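Leucine aminopeptidase 1 (Caenorhabditis elegans, PDB 2HC9) catalyses the zinc-dependent release of N-terminal amino acids, preferably leucine, from peptides, and probably serves as a digestive enzyme. Local coordinates at residues Leu166-Ser169 with Val170-Ala174; Glu210-Lys214 with Ala215-Gly219; Gln384-Asn387 with Glu388-Ala392. The protein carries 1 engineered substitution. All coordinates share one frame; numbering follows the deposited sequence.

Contact 1: Leu166-Ser169 with Val170-Ala174; sequences LSES and VRETA
Glu168 and Glu172 sit one turn apart on helix 157-178 with their carboxylates almost parallel, the planes only 1° apart. Glu168 is bent at chi2 (71°), which carries its OE2 toward the following turn, 3.4 Å from CG of Glu172. The like charges come close, Glu168 OE2 to Glu172 OE2 being 3.9 Å, but Lys133 forms salt bridges to both residues and probably offsets the repulsion; Arg175 holds the other oxygen of Glu172. Glu168 OE1 also accepts from a water that itself accepts from Arg171 NH1 at 2.9 Å, at the edge of the guanidinium and in its plane; the carbonyl oxygens of Phe131 and Thr2 hold NE and NH1, respectively. On another face of the helix, Leu166 CD1 and Val170 CG2 meet at 4.1 Å. Thr173 OG1, anti to its carbonyl carbon (chi1 -60°), donates to Ser169 O at 2.8 Å, and Thr173 N reaches the same oxygen from the opposite face of its plane. A valine here would probably leave Ser169 O with the backbone N-H as its one remaining donor from this residue. Ser169 and Thr173 lie against helices 277-290 and 473-480, whereas Ser167 and Arg171 pack on strand 3-8 and Ser167 also touches helix 120-128.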
ATOM      1  N   LEU A 166     -34.837  -7.766 -29.848  1.00 14.11           N
ATOM      2  CA  LEU A 166     -33.784  -8.170 -28.915  1.00 15.34           C
ATOM      3  C   LEU A 166     -32.489  -7.399 -29.191  1.00 16.28           C
ATOM      4  O   LEU A 166     -31.842  -6.904 -28.258  1.00 16.56           O
ATOM      5  CB  LEU A 166     -33.521  -9.674 -29.014  1.00 16.62           C
ATOM      6  CG  LEU A 166     -32.356 -10.166 -28.131  1.00 20.43           C
ATOM      7  CD1 LEU A 166     -32.689  -9.946 -26.643  1.00 17.48           C
ATOM      8  CD2 LEU A 166     -32.071 -11.638 -28.439  1.00 16.36           C
ATOM      9  N   SER A 167     -32.122  -7.282 -30.466  1.00 15.73           N
ATOM     10  CA  SER A 167     -30.973  -6.462 -30.846  1.00 16.27           C
ATOM     11  C   SER A 167     -31.087  -5.049 -30.292  1.00 16.98           C
ATOM     12  O   SER A 167     -30.110  -4.496 -29.794  1.00 16.26           O
ATOM     13  CB  SER A 167     -30.807  -6.406 -32.369  1.00 18.32           C
ATOM     14  OG  SER A 167     -30.512  -7.688 -32.899  1.00 18.60           O
ATOM     15  N   GLU A 168     -32.272  -4.460 -30.403  1.00 15.41           N
ATOM     16  CA  GLU A 168     -32.498  -3.117 -29.860  1.00 15.23           C
ATOM     17  C   GLU A 168     -32.360  -3.119 -28.343  1.00 17.19           C
ATOM     18  O   GLU A 168     -31.745  -2.224 -27.775  1.00 15.07           O
ATOM     19  CB  GLU A 168     -33.873  -2.579 -30.298  1.00 17.02           C
ATOM     20  CG  GLU A 168     -34.297  -1.256 -29.613  1.00 17.49           C
ATOM     21  CD  GLU A 168     -33.499  -0.013 -30.064  1.00 17.36           C
ATOM     22  OE1 GLU A 168     -32.495  -0.111 -30.791  1.00 17.51           O
ATOM     23  OE2 GLU A 168     -33.882   1.102 -29.660  1.00 19.14           O
ATOM     24  N   SER A 169     -32.913  -4.131 -27.680  1.00 15.63           N
ATOM     25  CA  SER A 169     -32.868  -4.156 -26.206  1.00 13.45           C
ATOM     26  C   SER A 169     -31.409  -4.278 -25.741  1.00 14.02           C
ATOM     27  O   SER A 169     -31.000  -3.613 -24.775  1.00 15.55           O
ATOM     28  CB  SER A 169     -33.706  -5.315 -25.673  1.00 18.80           C
ATOM     29  OG  SER A 169     -35.078  -4.952 -25.588  1.00 18.70           O
ATOM     30  N   VAL A 170     -30.639  -5.110 -26.442  1.00 12.94           N
ATOM     31  CA  VAL A 170     -29.200  -5.288 -26.182  1.00 14.25           C
ATOM     32  C   VAL A 170     -28.465  -3.960 -26.356  1.00 18.01           C
ATOM     33  O   VAL A 170     -27.746  -3.497 -25.440  1.00 14.00           O
ATOM     34  CB  VAL A 170     -28.578  -6.417 -27.078  1.00 16.64           C
ATOM     35  CG1 VAL A 170     -27.036  -6.400 -27.003  1.00 14.95           C
ATOM     36  CG2 VAL A 170     -29.139  -7.809 -26.629  1.00 15.54           C
ATOM     37  N   ARG A 171     -28.671  -3.312 -27.507  1.00 14.54           N
ATOM     38  CA  ARG A 171     -27.977  -2.029 -27.768  1.00 15.10           C
ATOM     39  C   ARG A 171     -28.421  -0.895 -26.849  1.00 12.79           C
ATOM     40  O   ARG A 171     -27.613  -0.035 -26.496  1.00 15.00           O
ATOM     41  CB  ARG A 171     -28.123  -1.628 -29.236  1.00 14.80           C
ATOM     42  CG  ARG A 171     -27.427  -2.614 -30.165  1.00 14.60           C
ATOM     43  CD  ARG A 171     -27.696  -2.241 -31.637  1.00 16.16           C
ATOM     44  NE  ARG A 171     -26.985  -1.027 -32.052  1.00 15.54           N
ATOM     45  CZ  ARG A 171     -27.511  -0.044 -32.790  1.00 21.57           C
ATOM     46  NH1 ARG A 171     -28.803  -0.060 -33.178  1.00 16.16           N
ATOM     47  NH2 ARG A 171     -26.744   0.983 -33.126  1.00 15.93           N
ATOM     48  N   GLU A 172     -29.696  -0.892 -26.466  1.00 13.86           N
ATOM     49  CA  GLU A 172     -30.196   0.087 -25.492  1.00 12.90           C
ATOM     50  C   GLU A 172     -29.580  -0.094 -24.101  1.00 14.61           C
ATOM     51  O   GLU A 172     -29.175   0.878 -23.460  1.00 13.87           O
ATOM     52  CB  GLU A 172     -31.733   0.004 -25.377  1.00 13.87           C
ATOM     53  CG  GLU A 172     -32.469   0.661 -26.596  1.00 13.74           C
ATOM     54  CD  GLU A 172     -32.295   2.164 -26.582  1.00 13.09           C
ATOM     55  OE1 GLU A 172     -33.076   2.828 -25.865  1.00 18.40           O
ATOM     56  OE2 GLU A 172     -31.326   2.667 -27.205  1.00 16.32           O
ATOM     57  N   THR A 173     -29.529  -1.338 -23.636  1.00 14.31           N
ATOM     58  CA  THR A 173     -28.874  -1.638 -22.344  1.00 11.80           C
ATOM     59  C   THR A 173     -27.444  -1.088 -22.367  1.00 15.46           C
ATOM     60  O   THR A 173     -27.025  -0.387 -21.444  1.00 12.27           O
ATOM     61  CB  THR A 173     -28.799  -3.178 -22.111  1.00 16.46           C
ATOM     62  OG1 THR A 173     -30.119  -3.719 -22.100  1.00 15.57           O
ATOM     63  CG2 THR A 173     -28.154  -3.491 -20.751  1.00 14.77           C
ATOM     64  N   ALA A 174     -26.693  -1.428 -23.420  1.00 15.07           N
ATOM     65  CA  ALA A 174     -25.308  -0.966 -23.562  1.00 14.95           C
ATOM     66  C   ALA A 174     -25.197   0.563 -23.661  1.00 16.56           C
ATOM     67  O   ALA A 174     -24.297   1.158 -23.063  1.00 12.92           O
ATOM     68  CB  ALA A 174     -24.647  -1.630 -24.776  1.00 14.91           C
TER
HETATM   69  O   HOH W   1     -31.114  -1.634 -32.517  1.00 18.02           O

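Contact 2: Glu210-Lys214 with Ala215-Gly219; sequences EELLK and AGFGG
Leu212 and Phe217 make the hydrophobic contact of a Schellman motif, the C-terminal cap that ends helix 210-215. CD2 of Leu212 lies over one face of the Phe217 ring, 4.2 Å from its centroid and 28° off the ring normal, a CH-pi contact in which the two side chains cross at about a right angle. The methyl lies toward the attached end of the ring, with Leu212 CD2 3.8 Å from Phe217 CG. Phe217 has its CG anti to the carbonyl carbon (chi1 -70°), a setting that turns the ring back over the last helical turn, where the CB of Ala215 lies at its edge.

Behind this contact stand the two backbone bonds that define the cap. Phe217 N donates to Leu212 O at 2.9 Å, the six-to-one bond, and Gly216 N donates to Leu213 O at 3.2 Å, arriving from above the carbonyl plane. Between them Gly216 takes a positive phi of 94°, where a CB would be jammed against the carbonyl oxygen of Ala215; the lack of a side chain lets the chain turn here. Phe217 then serves as the N-cap residue of helix 218-224, so that one helix closes and the next opens within a few residues.

Farther out, the pair packs on neighbouring parts of the catalytic domain: both side chains touch Ile207 of strand 203-208, Leu212 also meets Pro231 and Ile220, and the Phe217 ring meets that of Phe233. Overlapping the cap, an inverse gamma turn is centred on Phe217, closed by a weak hydrogen bond from Gly218 N to Gly216 O at 2.9 Å.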
ATOM      1  N   GLU A 210     -37.897  12.775  -1.292  1.00 17.81           N
ATOM      2  CA  GLU A 210     -38.455  12.659   0.063  1.00 21.59           C
ATOM      3  C   GLU A 210     -39.642  11.700   0.155  1.00 19.24           C
ATOM      4  O   GLU A 210     -39.923  11.189   1.239  1.00 18.39           O
ATOM      5  CB  GLU A 210     -38.825  14.033   0.651  1.00 24.85           C
ATOM      6  CG  GLU A 210     -37.643  14.997   0.755  1.00 27.38           C
ATOM      7  CD  GLU A 210     -36.560  14.471   1.665  1.00 28.92           C
ATOM      8  OE1 GLU A 210     -36.876  14.198   2.844  1.00 26.05           O
ATOM      9  OE2 GLU A 210     -35.400  14.332   1.202  1.00 26.12           O
ATOM     10  N   GLU A 211     -40.314  11.441  -0.974  1.00 19.25           N
ATOM     11  CA  GLU A 211     -41.413  10.462  -0.973  1.00 22.75           C
ATOM     12  C   GLU A 211     -40.902   9.082  -0.609  1.00 17.75           C
ATOM     13  O   GLU A 211     -41.611   8.317   0.013  1.00 16.75           O
ATOM     14  CB  GLU A 211     -42.133  10.378  -2.338  1.00 22.09           C
ATOM     15  CG  GLU A 211     -42.603  11.709  -2.919  1.00 28.82           C
ATOM     16  CD  GLU A 211     -42.682  11.705  -4.462  1.00 38.26           C
ATOM     17  OE1 GLU A 211     -42.643  10.618  -5.126  1.00 24.75           O
ATOM     18  OE2 GLU A 211     -42.753  12.823  -5.022  1.00 42.71           O
ATOM     19  N   LEU A 212     -39.660   8.770  -0.983  1.00 17.30           N
ATOM     20  CA  LEU A 212     -39.051   7.481  -0.594  1.00 16.50           C
ATOM     21  C   LEU A 212     -38.859   7.356   0.920  1.00 16.71           C
ATOM     22  O   LEU A 212     -39.183   6.310   1.516  1.00 17.65           O
ATOM     23  CB  LEU A 212     -37.710   7.253  -1.303  1.00 15.31           C
ATOM     24  CG  LEU A 212     -37.735   6.987  -2.805  1.00 15.10           C
ATOM     25  CD1 LEU A 212     -36.319   7.139  -3.360  1.00 17.64           C
ATOM     26  CD2 LEU A 212     -38.239   5.589  -3.106  1.00 15.87           C
ATOM     27  N   LEU A 213     -38.309   8.409   1.522  1.00 18.18           N
ATOM     28  CA  LEU A 213     -38.141   8.482   2.968  1.00 17.81           C
ATOM     29  C   LEU A 213     -39.479   8.288   3.667  1.00 21.74           C
ATOM     30  O   LEU A 213     -39.590   7.453   4.579  1.00 18.00           O
ATOM     31  CB  LEU A 213     -37.539   9.836   3.379  1.00 19.68           C
ATOM     32  CG  LEU A 213     -37.342  10.042   4.900  1.00 20.03           C
ATOM     33  CD1 LEU A 213     -36.428   8.985   5.490  1.00 20.84           C
ATOM     34  CD2 LEU A 213     -36.763  11.429   5.162  1.00 23.30           C
ATOM     35  N   LYS A 214     -40.482   9.076   3.260  1.00 20.68           N
ATOM     36  CA  LYS A 214     -41.817   8.997   3.880  1.00 20.90           C
ATOM     37  C   LYS A 214     -42.456   7.639   3.727  1.00 22.12           C
ATOM     38  O   LYS A 214     -43.155   7.199   4.632  1.00 22.14           O
ATOM     39  CB  LYS A 214     -42.752  10.078   3.363  1.00 23.80           C
ATOM     40  CG  LYS A 214     -42.238  11.476   3.645  1.00 41.17           C
ATOM     41  CD  LYS A 214     -43.307  12.520   3.309  1.00 51.81           C
ATOM     42  CE  LYS A 214     -42.793  13.931   3.518  1.00 55.03           C
ATOM     43  NZ  LYS A 214     -41.833  14.303   2.452  1.00 56.47           N
ATOM     44  N   ALA A 215     -42.223   6.975   2.590  1.00 21.30           N
ATOM     45  CA  ALA A 215     -42.815   5.656   2.313  1.00 19.62           C
ATOM     46  C   ALA A 215     -42.049   4.480   2.938  1.00 21.85           C
ATOM     47  O   ALA A 215     -42.485   3.317   2.837  1.00 21.06           O
ATOM     48  CB  ALA A 215     -42.967   5.428   0.784  1.00 16.45           C
ATOM     49  N   GLY A 216     -40.907   4.773   3.551  1.00 21.20           N
ATOM     50  CA  GLY A 216     -40.158   3.782   4.302  1.00 21.09           C
ATOM     51  C   GLY A 216     -39.073   3.079   3.503  1.00 18.58           C
ATOM     52  O   GLY A 216     -38.553   2.074   3.961  1.00 16.58           O
ATOM     53  N   PHE A 217     -38.734   3.588   2.308  1.00 16.50           N
ATOM     54  CA  PHE A 217     -37.680   2.989   1.491  1.00 18.18           C
ATOM     55  C   PHE A 217     -36.305   3.449   2.005  1.00 17.46           C
ATOM     56  O   PHE A 217     -35.585   4.188   1.309  1.00 17.04           O
ATOM     57  CB  PHE A 217     -37.803   3.397   0.016  1.00 17.65           C
ATOM     58  CG  PHE A 217     -38.989   2.782  -0.711  1.00 20.84           C
ATOM     59  CD1 PHE A 217     -38.812   1.690  -1.552  1.00 18.42           C
ATOM     60  CD2 PHE A 217     -40.257   3.355  -0.616  1.00 19.13           C
ATOM     61  CE1 PHE A 217     -39.898   1.151  -2.259  1.00 21.05           C
ATOM     62  CE2 PHE A 217     -41.347   2.808  -1.305  1.00 18.82           C
ATOM     63  CZ  PHE A 217     -41.166   1.710  -2.120  1.00 16.74           C
ATOM     64  N   GLY A 218     -35.926   2.988   3.194  1.00 17.88           N
ATOM     65  CA  GLY A 218     -34.717   3.511   3.831  1.00 16.70           C
ATOM     66  C   GLY A 218     -33.454   3.198   3.043  1.00 15.20           C
ATOM     67  O   GLY A 218     -32.534   4.018   2.993  1.00 15.74           O
ATOM     68  N   GLY A 219     -33.397   2.010   2.429  1.00 15.76           N
ATOM     69  CA  GLY A 219     -32.236   1.640   1.628  1.00 17.27           C
ATOM     70  C   GLY A 219     -32.077   2.562   0.437  1.00 19.13           C
ATOM     71  O   GLY A 219     -31.011   3.143   0.246  1.00 14.25           O
TER

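Contact 3: Gln384-Asn387 with Glu388-Ala392; sequences QLEN and EIIKA
Ile389 N donates to Leu385 O at 2.8 Å, the shortest of four successive i to i+4 backbone bonds that tie these residues into regular helix. With CG1 anti to its N (chi1 -157°), Ile389 sends its longer branch away from the preceding turn and leaves CG2 between the backbone N and the carbonyl carbon, the crowded position, where this methyl comes within 3.3 Å of Glu386 O and also lies near Leu385 O. The CD1 methyl of Leu385 lies beside the carboxylate of Glu388, 3.9 Å from OE1 of that residue; the two side chains are set obliquely to each other.

Helix 383-396 is the connection of a beta-alpha-beta crossover, joining the parallel neighbours 376-380 and 400-402. Leu385 and Ile389 pack on Leu454 of strand 452-457, while Glu386 and Ile390 both brace against Pro402. These last two run side by side and point the same way, with CG of Glu386 4.0 Å from CD1 of Ile390. The same CD1 of Ile390 also approaches the backbone, 3.4 Å from Glu386 O. Beyond its aliphatic part, Glu386 reaches across the interface, where its OE2 forms a salt bridge with Arg83 of the second subunit. Glu388 OE1 hydrogen-bonds a glycerol, probably from the crystallisation liquor.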
ATOM      1  N   GLN A 384     -34.268 -25.992  -8.984  1.00 18.23           N
ATOM      2  CA  GLN A 384     -34.755 -26.115 -10.358  1.00 21.09           C
ATOM      3  C   GLN A 384     -34.557 -24.809 -11.135  1.00 16.49           C
ATOM      4  O   GLN A 384     -34.157 -24.833 -12.308  1.00 19.01           O
ATOM      5  CB  GLN A 384     -36.228 -26.487 -10.363  1.00 25.84           C
ATOM      6  CG  GLN A 384     -36.473 -27.943 -10.024  1.00 40.14           C
ATOM      7  CD  GLN A 384     -37.950 -28.231  -9.866  1.00 48.75           C
ATOM      8  OE1 GLN A 384     -38.665 -28.420 -10.850  1.00 55.11           O
ATOM      9  NE2 GLN A 384     -38.420 -28.248  -8.626  1.00 54.01           N
ATOM     10  N   LEU A 385     -34.833 -23.682 -10.484  1.00 18.72           N
ATOM     11  CA  LEU A 385     -34.626 -22.377 -11.146  1.00 17.09           C
ATOM     12  C   LEU A 385     -33.124 -22.164 -11.447  1.00 18.47           C
ATOM     13  O   LEU A 385     -32.753 -21.612 -12.498  1.00 18.00           O
ATOM     14  CB  LEU A 385     -35.212 -21.251 -10.300  1.00 19.22           C
ATOM     15  CG  LEU A 385     -35.138 -19.824 -10.882  1.00 17.77           C
ATOM     16  CD1 LEU A 385     -35.757 -19.797 -12.274  1.00 14.73           C
ATOM     17  CD2 LEU A 385     -35.868 -18.861  -9.935  1.00 16.23           C
ATOM     18  N   GLU A 386     -32.258 -22.598 -10.527  1.00 18.37           N
ATOM     19  CA  GLU A 386     -30.828 -22.536 -10.755  1.00 17.28           C
ATOM     20  C   GLU A 386     -30.443 -23.275 -12.048  1.00 18.42           C
ATOM     21  O   GLU A 386     -29.775 -22.722 -12.919  1.00 17.05           O
ATOM     22  CB  GLU A 386     -30.040 -23.098  -9.554  1.00 16.70           C
ATOM     23  CG  GLU A 386     -28.539 -22.938  -9.722  1.00 18.02           C
ATOM     24  CD  GLU A 386     -27.761 -23.591  -8.576  1.00 23.33           C
ATOM     25  OE1 GLU A 386     -27.219 -24.698  -8.764  1.00 22.43           O
ATOM     26  OE2 GLU A 386     -27.720 -23.011  -7.493  1.00 20.16           O
ATOM     27  N   ASN A 387     -30.869 -24.528 -12.180  1.00 15.79           N
ATOM     28  CA  ASN A 387     -30.641 -25.281 -13.418  1.00 15.98           C
ATOM     29  C   ASN A 387     -31.239 -24.597 -14.633  1.00 16.83           C
ATOM     30  O   ASN A 387     -30.614 -24.541 -15.687  1.00 18.68           O
ATOM     31  CB  ASN A 387     -31.190 -26.709 -13.285  1.00 21.72           C
ATOM     32  CG  ASN A 387     -30.451 -27.506 -12.227  1.00 31.94           C
ATOM     33  OD1 ASN A 387     -29.252 -27.323 -12.020  1.00 32.74           O
ATOM     34  ND2 ASN A 387     -31.164 -28.388 -11.555  1.00 35.21           N
ATOM     35  N   GLU A 388     -32.441 -24.059 -14.477  1.00 17.74           N
ATOM     36  CA  GLU A 388     -33.128 -23.454 -15.613  1.00 20.07           C
ATOM     37  C   GLU A 388     -32.411 -22.180 -16.110  1.00 21.70           C
ATOM     38  O   GLU A 388     -32.369 -21.927 -17.311  1.00 17.06           O
ATOM     39  CB  GLU A 388     -34.556 -23.119 -15.228  1.00 24.24           C
ATOM     40  CG  GLU A 388     -35.411 -22.760 -16.407  1.00 31.58           C
ATOM     41  CD  GLU A 388     -36.808 -22.365 -15.994  1.00 40.10           C
ATOM     42  OE1 GLU A 388     -37.120 -22.489 -14.784  1.00 34.56           O
ATOM     43  OE2 GLU A 388     -37.584 -21.950 -16.883  1.00 36.30           O
ATOM     44  N   ILE A 389     -31.885 -21.370 -15.195  1.00 16.96           N
ATOM     45  CA  ILE A 389     -31.198 -20.126 -15.609  1.00 14.78           C
ATOM     46  C   ILE A 389     -29.833 -20.449 -16.198  1.00 17.32           C
ATOM     47  O   ILE A 389     -29.361 -19.757 -17.091  1.00 16.13           O
ATOM     48  CB  ILE A 389     -31.148 -19.056 -14.481  1.00 16.99           C
ATOM     49  CG1 ILE A 389     -30.975 -17.645 -15.092  1.00 18.17           C
ATOM     50  CG2 ILE A 389     -30.102 -19.425 -13.368  1.00 16.86           C
ATOM     51  CD1 ILE A 389     -31.188 -16.494 -14.104  1.00 18.74           C
ATOM     52  N   ILE A 390     -29.210 -21.539 -15.743  1.00 17.74           N
ATOM     53  CA  ILE A 390     -27.928 -21.937 -16.345  1.00 17.87           C
ATOM     54  C   ILE A 390     -28.176 -22.361 -17.795  1.00 18.12           C
ATOM     55  O   ILE A 390     -27.437 -21.980 -18.731  1.00 15.99           O
ATOM     56  CB  ILE A 390     -27.230 -23.056 -15.513  1.00 20.48           C
ATOM     57  CG1 ILE A 390     -26.667 -22.458 -14.220  1.00 17.69           C
ATOM     58  CG2 ILE A 390     -26.068 -23.683 -16.301  1.00 17.34           C
ATOM     59  CD1 ILE A 390     -26.444 -23.498 -13.096  1.00 21.25           C
ATOM     60  N   LYS A 391     -29.244 -23.133 -17.976  1.00 17.66           N
ATOM     61  CA  LYS A 391     -29.663 -23.549 -19.308  1.00 19.39           C
ATOM     62  C   LYS A 391     -30.002 -22.340 -20.222  1.00 17.57           C
ATOM     63  O   LYS A 391     -29.585 -22.290 -21.404  1.00 16.36           O
ATOM     64  CB  LYS A 391     -30.876 -24.481 -19.164  1.00 21.45           C
ATOM     65  CG  LYS A 391     -31.536 -24.830 -20.483  1.00 27.89           C
ATOM     66  CD  LYS A 391     -32.646 -25.833 -20.230  1.00 37.95           C
ATOM     67  CE  LYS A 391     -33.581 -25.957 -21.422  1.00 44.99           C
ATOM     68  NZ  LYS A 391     -34.557 -27.053 -21.168  1.00 50.15           N
ATOM     69  N   ALA A 392     -30.742 -21.383 -19.668  1.00 17.07           N
ATOM     70  CA  ALA A 392     -31.030 -20.111 -20.357  1.00 16.87           C
ATOM     71  C   ALA A 392     -29.765 -19.330 -20.717  1.00 19.13           C
ATOM     72  O   ALA A 392     -29.700 -18.740 -21.798  1.00 17.09           O
ATOM     73  CB  ALA A 392     -31.982 -19.244 -19.524  1.00 18.45           C
TER

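The three contacts follow one another along the chain without touching. Contact 1 is nearest the centre of the chain, on the long helix 157-178, which packs against strand 3-8 of the N-terminal six-stranded sheet as well as against helices of the catalytic part. Contacts 2 and 3 lie about 35 Å apart and contacts 1 and 2 about 32 Å, centre to centre; contacts 2 and 3 nevertheless pack against strands of the same mixed sheet. Contacts 1 and 3, with centres about 23 Å apart, both lean on helix 473-480. Contact 1 thus probably helps join the N-terminal sheet to the catalytic part, while contact 2 is an outlying helix-to-helix turn and contact 3 a crossover helix with one salt bridge to a second subunit.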